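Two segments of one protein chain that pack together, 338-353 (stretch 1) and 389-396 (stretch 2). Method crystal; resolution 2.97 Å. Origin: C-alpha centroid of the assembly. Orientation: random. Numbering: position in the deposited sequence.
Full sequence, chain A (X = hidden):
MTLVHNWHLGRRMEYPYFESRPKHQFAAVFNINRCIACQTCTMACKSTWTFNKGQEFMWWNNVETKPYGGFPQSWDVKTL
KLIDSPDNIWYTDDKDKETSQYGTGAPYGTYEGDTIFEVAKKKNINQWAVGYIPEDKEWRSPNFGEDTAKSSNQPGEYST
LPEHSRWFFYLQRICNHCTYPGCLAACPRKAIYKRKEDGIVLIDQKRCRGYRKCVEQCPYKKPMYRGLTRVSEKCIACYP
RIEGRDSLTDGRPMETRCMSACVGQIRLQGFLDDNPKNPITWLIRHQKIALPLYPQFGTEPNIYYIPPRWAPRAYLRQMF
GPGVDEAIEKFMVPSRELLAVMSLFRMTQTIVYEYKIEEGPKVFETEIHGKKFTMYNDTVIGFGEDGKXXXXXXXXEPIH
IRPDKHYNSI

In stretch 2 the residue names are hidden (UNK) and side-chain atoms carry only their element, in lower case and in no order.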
# COMPACT_ATOMS: atom_id res chain seq x y z
N LEU A 338 21.67 10.58 20.38
CA LEU A 338 20.79 10.62 19.21
C LEU A 338 20.01 9.32 19.06
O LEU A 338 18.81 9.35 18.77
CB LEU A 338 21.60 10.90 17.94
CG LEU A 338 20.75 10.83 16.67
CD1 LEU A 338 19.93 12.09 16.50
CD2 LEU A 338 21.62 10.58 15.45
N LEU A 339 20.66 8.18 19.27
CA LEU A 339 19.96 6.90 19.16
C LEU A 339 18.84 6.80 20.18
O LEU A 339 17.78 6.23 19.89
CB LEU A 339 20.95 5.74 19.33
CG LEU A 339 20.35 4.34 19.20
CD1 LEU A 339 19.76 4.13 17.82
CD2 LEU A 339 21.40 3.28 19.51
N ALA A 340 19.05 7.35 21.37
CA ALA A 340 17.98 7.38 22.37
C ALA A 340 16.87 8.33 21.95
O ALA A 340 15.68 8.03 22.16
CB ALA A 340 18.55 7.78 23.73
N VAL A 341 17.22 9.47 21.35
CA VAL A 341 16.21 10.41 20.89
C VAL A 341 15.48 9.85 19.66
O VAL A 341 14.27 10.03 19.51
CB VAL A 341 16.84 11.78 20.60
CG1 VAL A 341 15.87 12.68 19.85
CG2 VAL A 341 17.28 12.44 21.90
N MET A 342 16.22 9.16 18.78
CA MET A 342 15.57 8.52 17.64
C MET A 342 14.64 7.40 18.09
O MET A 342 13.63 7.13 17.43
CB MET A 342 16.62 7.98 16.67
CG MET A 342 17.36 9.06 15.89
SD MET A 342 18.28 8.38 14.50
CE MET A 342 19.55 7.45 15.36
N SER A 343 14.96 6.74 19.20
CA SER A 343 14.09 5.72 19.77
C SER A 343 12.86 6.31 20.44
O SER A 343 12.04 5.55 20.97
CB SER A 343 14.86 4.86 20.77
OG SER A 343 15.91 4.15 20.12
N LEU A 344 12.71 7.63 20.44
CA LEU A 344 11.53 8.30 20.96
C LEU A 344 10.47 8.55 19.90
O LEU A 344 9.33 8.88 20.24
CB LEU A 344 11.93 9.63 21.62
CG LEU A 344 10.91 10.38 22.47
CD1 LEU A 344 10.57 9.59 23.72
CD2 LEU A 344 11.44 11.76 22.84
N PHE A 345 10.82 8.39 18.62
CA PHE A 345 9.90 8.70 17.54
C PHE A 345 8.72 7.73 17.54
O PHE A 345 8.90 6.51 17.61
CB PHE A 345 10.61 8.63 16.19
CG PHE A 345 11.54 9.79 15.92
CD1 PHE A 345 11.89 10.67 16.92
CD2 PHE A 345 12.06 9.98 14.65
CE1 PHE A 345 12.75 11.73 16.67
CE2 PHE A 345 12.92 11.03 14.39
CZ PHE A 345 13.26 11.91 15.40
N ARG A 346 7.51 8.29 17.47
CA ARG A 346 6.28 7.51 17.31
C ARG A 346 6.11 6.46 18.40
O ARG A 346 5.69 5.33 18.15
CB ARG A 346 6.21 6.86 15.92
CG ARG A 346 6.03 7.85 14.78
CD ARG A 346 4.55 8.13 14.51
NE ARG A 346 3.87 8.73 15.66
CZ ARG A 346 4.04 9.98 16.07
NH1 ARG A 346 3.37 10.43 17.13
NH2 ARG A 346 4.87 10.79 15.43
N MET A 347 6.45 6.84 19.64
CA MET A 347 6.16 5.99 20.78
C MET A 347 4.85 6.36 21.47
O MET A 347 4.26 5.52 22.14
CB MET A 347 7.31 6.05 21.80
CG MET A 347 8.63 5.51 21.25
SD MET A 347 8.47 3.79 20.72
CE MET A 347 9.89 3.62 19.65
N THR A 348 4.40 7.61 21.31
CA THR A 348 3.13 8.06 21.83
C THR A 348 2.52 9.05 20.84
O THR A 348 3.21 9.56 19.95
CB THR A 348 3.27 8.72 23.21
OG1 THR A 348 1.98 9.07 23.71
CG2 THR A 348 4.12 9.98 23.11
N GLN A 349 1.23 9.32 21.00
CA GLN A 349 0.57 10.33 20.20
C GLN A 349 0.56 11.70 20.86
O GLN A 349 0.23 12.69 20.20
CB GLN A 349 -0.87 9.91 19.86
CG GLN A 349 -1.59 9.17 20.97
CD GLN A 349 -2.75 8.34 20.45
OE1 GLN A 349 -3.04 8.35 19.25
NE2 GLN A 349 -3.42 7.63 21.34
N THR A 350 0.90 11.78 22.14
CA THR A 350 0.94 13.05 22.84
C THR A 350 2.25 13.77 22.54
O THR A 350 3.32 13.14 22.49
CB THR A 350 0.80 12.84 24.35
OG1 THR A 350 -0.41 12.11 24.62
CG2 THR A 350 0.76 14.17 25.08
N ILE A 351 2.17 15.08 22.33
CA ILE A 351 3.37 15.85 22.02
C ILE A 351 4.27 15.90 23.25
O ILE A 351 3.81 16.15 24.37
CB ILE A 351 3.00 17.26 21.54
CG1 ILE A 351 2.21 17.20 20.24
CG2 ILE A 351 4.25 18.11 21.34
CD1 ILE A 351 1.62 18.53 19.81
N VAL A 352 5.56 15.67 23.04
CA VAL A 352 6.57 15.68 24.09
C VAL A 352 7.38 16.96 23.95
O VAL A 352 7.95 17.23 22.88
CB VAL A 352 7.47 14.44 24.03
CG1 VAL A 352 8.66 14.63 24.95
CG2 VAL A 352 6.69 13.19 24.41
N TYR A 353 7.45 17.74 25.03
CA TYR A 353 8.16 19.02 25.01
C TYR A 353 9.58 18.93 25.53
O TYR A 353 10.41 19.77 25.15
CB TYR A 353 7.39 20.06 25.83
CG TYR A 353 6.06 20.42 25.22
CD1 TYR A 353 5.92 21.55 24.42
CD2 TYR A 353 4.94 19.63 25.43
CE1 TYR A 353 4.71 21.89 23.86
CE2 TYR A 353 3.72 19.96 24.87
CZ TYR A 353 3.61 21.09 24.08
OH TYR A 353 2.40 21.42 23.52
N UNK A 389 5.52 13.17 32.93
CA UNK A 389 5.99 12.11 32.02
C UNK A 389 4.79 11.63 31.20
O UNK A 389 3.76 11.40 31.78
c UNK A 389 6.60 10.99 32.85
c UNK A 389 6.82 9.71 32.07
o UNK A 389 7.89 7.63 32.28
o UNK A 389 8.38 9.14 33.69
c UNK A 389 7.77 8.75 32.73
N UNK A 390 4.96 11.47 29.90
CA UNK A 390 3.93 11.02 28.98
C UNK A 390 4.34 9.79 28.19
O UNK A 390 3.47 9.11 27.62
c UNK A 390 2.89 13.31 28.83
c UNK A 390 3.52 12.17 28.03
c UNK A 390 4.71 12.66 27.26
N UNK A 391 5.63 9.47 28.11
CA UNK A 391 6.11 8.35 27.31
C UNK A 391 7.43 7.86 27.89
O UNK A 391 8.16 8.60 28.54
c UNK A 391 6.40 7.55 24.93
c UNK A 391 6.27 8.77 25.82
c UNK A 391 7.46 9.71 25.65
N UNK A 392 7.71 6.57 27.67
CA UNK A 392 8.97 5.98 28.07
C UNK A 392 9.18 4.69 27.29
O UNK A 392 8.23 3.92 27.09
n UNK A 392 10.70 7.01 34.23
n UNK A 392 10.29 5.82 32.31
c UNK A 392 9.00 5.70 29.58
c UNK A 392 10.17 4.86 30.04
n UNK A 392 10.72 4.72 34.27
c UNK A 392 10.12 4.60 31.53
c UNK A 392 10.56 5.85 33.61
N UNK A 393 10.42 4.45 26.86
CA UNK A 393 10.75 3.21 26.15
C UNK A 393 12.24 2.95 26.27
O UNK A 393 13.02 3.83 26.66
c UNK A 393 10.33 3.28 24.67
c UNK A 393 11.21 4.26 23.91
o UNK A 393 10.45 1.98 24.08
N UNK A 394 12.63 1.73 25.94
CA UNK A 394 14.02 1.30 25.97
C UNK A 394 14.60 1.27 24.56
O UNK A 394 13.88 1.17 23.57
c UNK A 394 14.15 -0.09 26.61
o UNK A 394 13.40 -1.05 25.85
c UNK A 394 13.64 -0.07 28.04
N UNK A 395 15.93 1.37 24.49
CA UNK A 395 16.60 1.38 23.19
C UNK A 395 16.63 -0.02 22.59
O UNK A 395 16.45 -0.20 21.38
c UNK A 395 18.80 1.80 22.04
c UNK A 395 17.93 3.45 23.69
c UNK A 395 18.01 1.98 23.32
N UNK A 396 16.85 -1.04 23.42
CA UNK A 396 16.99 -2.41 22.97
C UNK A 396 15.83 -3.26 23.50
O UNK A 396 15.28 -2.99 24.57
c UNK A 396 18.68 -4.34 22.84
c UNK A 396 19.19 -4.22 21.43
c UNK A 396 18.33 -3.00 23.44
o UNK A 396 19.37 -5.27 20.77
o UNK A 396 19.43 -3.08 20.98

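Position 389 opens the strand with a side chain of three carbons in an unbranched run, the third carrying two oxygens. It is out of reach of stretch 1 and touches nothing there. Two methylene carbons ending in a carboxylate carbon make glutamate, Glu389.

Position 390 has three side-chain carbons, one bonded to CA and carrying the other two, and they lie against Val352 and Thr350. The branch at CB and the absence of any heteroatom make it valine, Val390. It points toward stretch 1, where its CG2 lies 3.5 Å from CG2 of Val352, while its CG1 is 4.4 Å from CG2 of Thr350.

At position 391 the same pattern recurs, a carbon carrying two carbons, in a buried site lined by Leu344, Met347, Thr348 and Val352. This is again valine, Val391. Its CG2 packs 3.6 Å from CB of Met347, and its CG1 lies 3.7 Å from CD1 of Leu344 and 3.8 Å from CG2 of Val352.

Position 392 carries three carbons, a nitrogen, then a carbon with two further nitrogens, the outline of a guanidinium group. The CA-to-CB bond points away from stretch 1, and the residue is exposed; it is arginine, Arg392. Its NE forms a salt bridge with OE2 of Glu389 at 3.0 Å, joining two charged side chains of the same strand.

Position 393 shows one carbon bearing an oxygen and a carbon, directed toward stretch 1, where the terminal carbon meets the backbone O of Ser343 and the side chain of Met347. The elements distinguish it from valine, and it is threonine, Thr393. Its CG2 faces stretch 1, 3.3 Å from the backbone O of Ser343 and 3.9 Å from CG of Met347, whereas OG1 is hydrogen-bonded elsewhere in the structure.

Position 394 repeats that composition but points away, with no contact to stretch 1. It too is threonine, Thr394, and its OG1 donates a hydrogen bond to the backbone O of position 396, 3.0 Å away.

Position 395 has three carbons branched at CB, set against the helical part of stretch 1. It is valine, Val395, whose CG1 lies 3.9 Å from CD2 of Leu339 and whose CG2 is 4.1 Å from CA of Ala340.

Position 396 has three carbons with two oxygens on the third and makes no contact with stretch 1: glutamate, Glu396.

The contact works by apolar packing, burying 521 Å² without a hydrogen bond between the stretches. Val391 and Thr393 point toward stretch 1, Arg392 and Thr394 away, as strand alternation predicts; Val390 widens the contact at one end and Val395 at the other. Ser343 OG instead bonds to Leu339 O within its own stretch, at 2.8 Å.

Stretch 2 (389-396) EVVRTTVE
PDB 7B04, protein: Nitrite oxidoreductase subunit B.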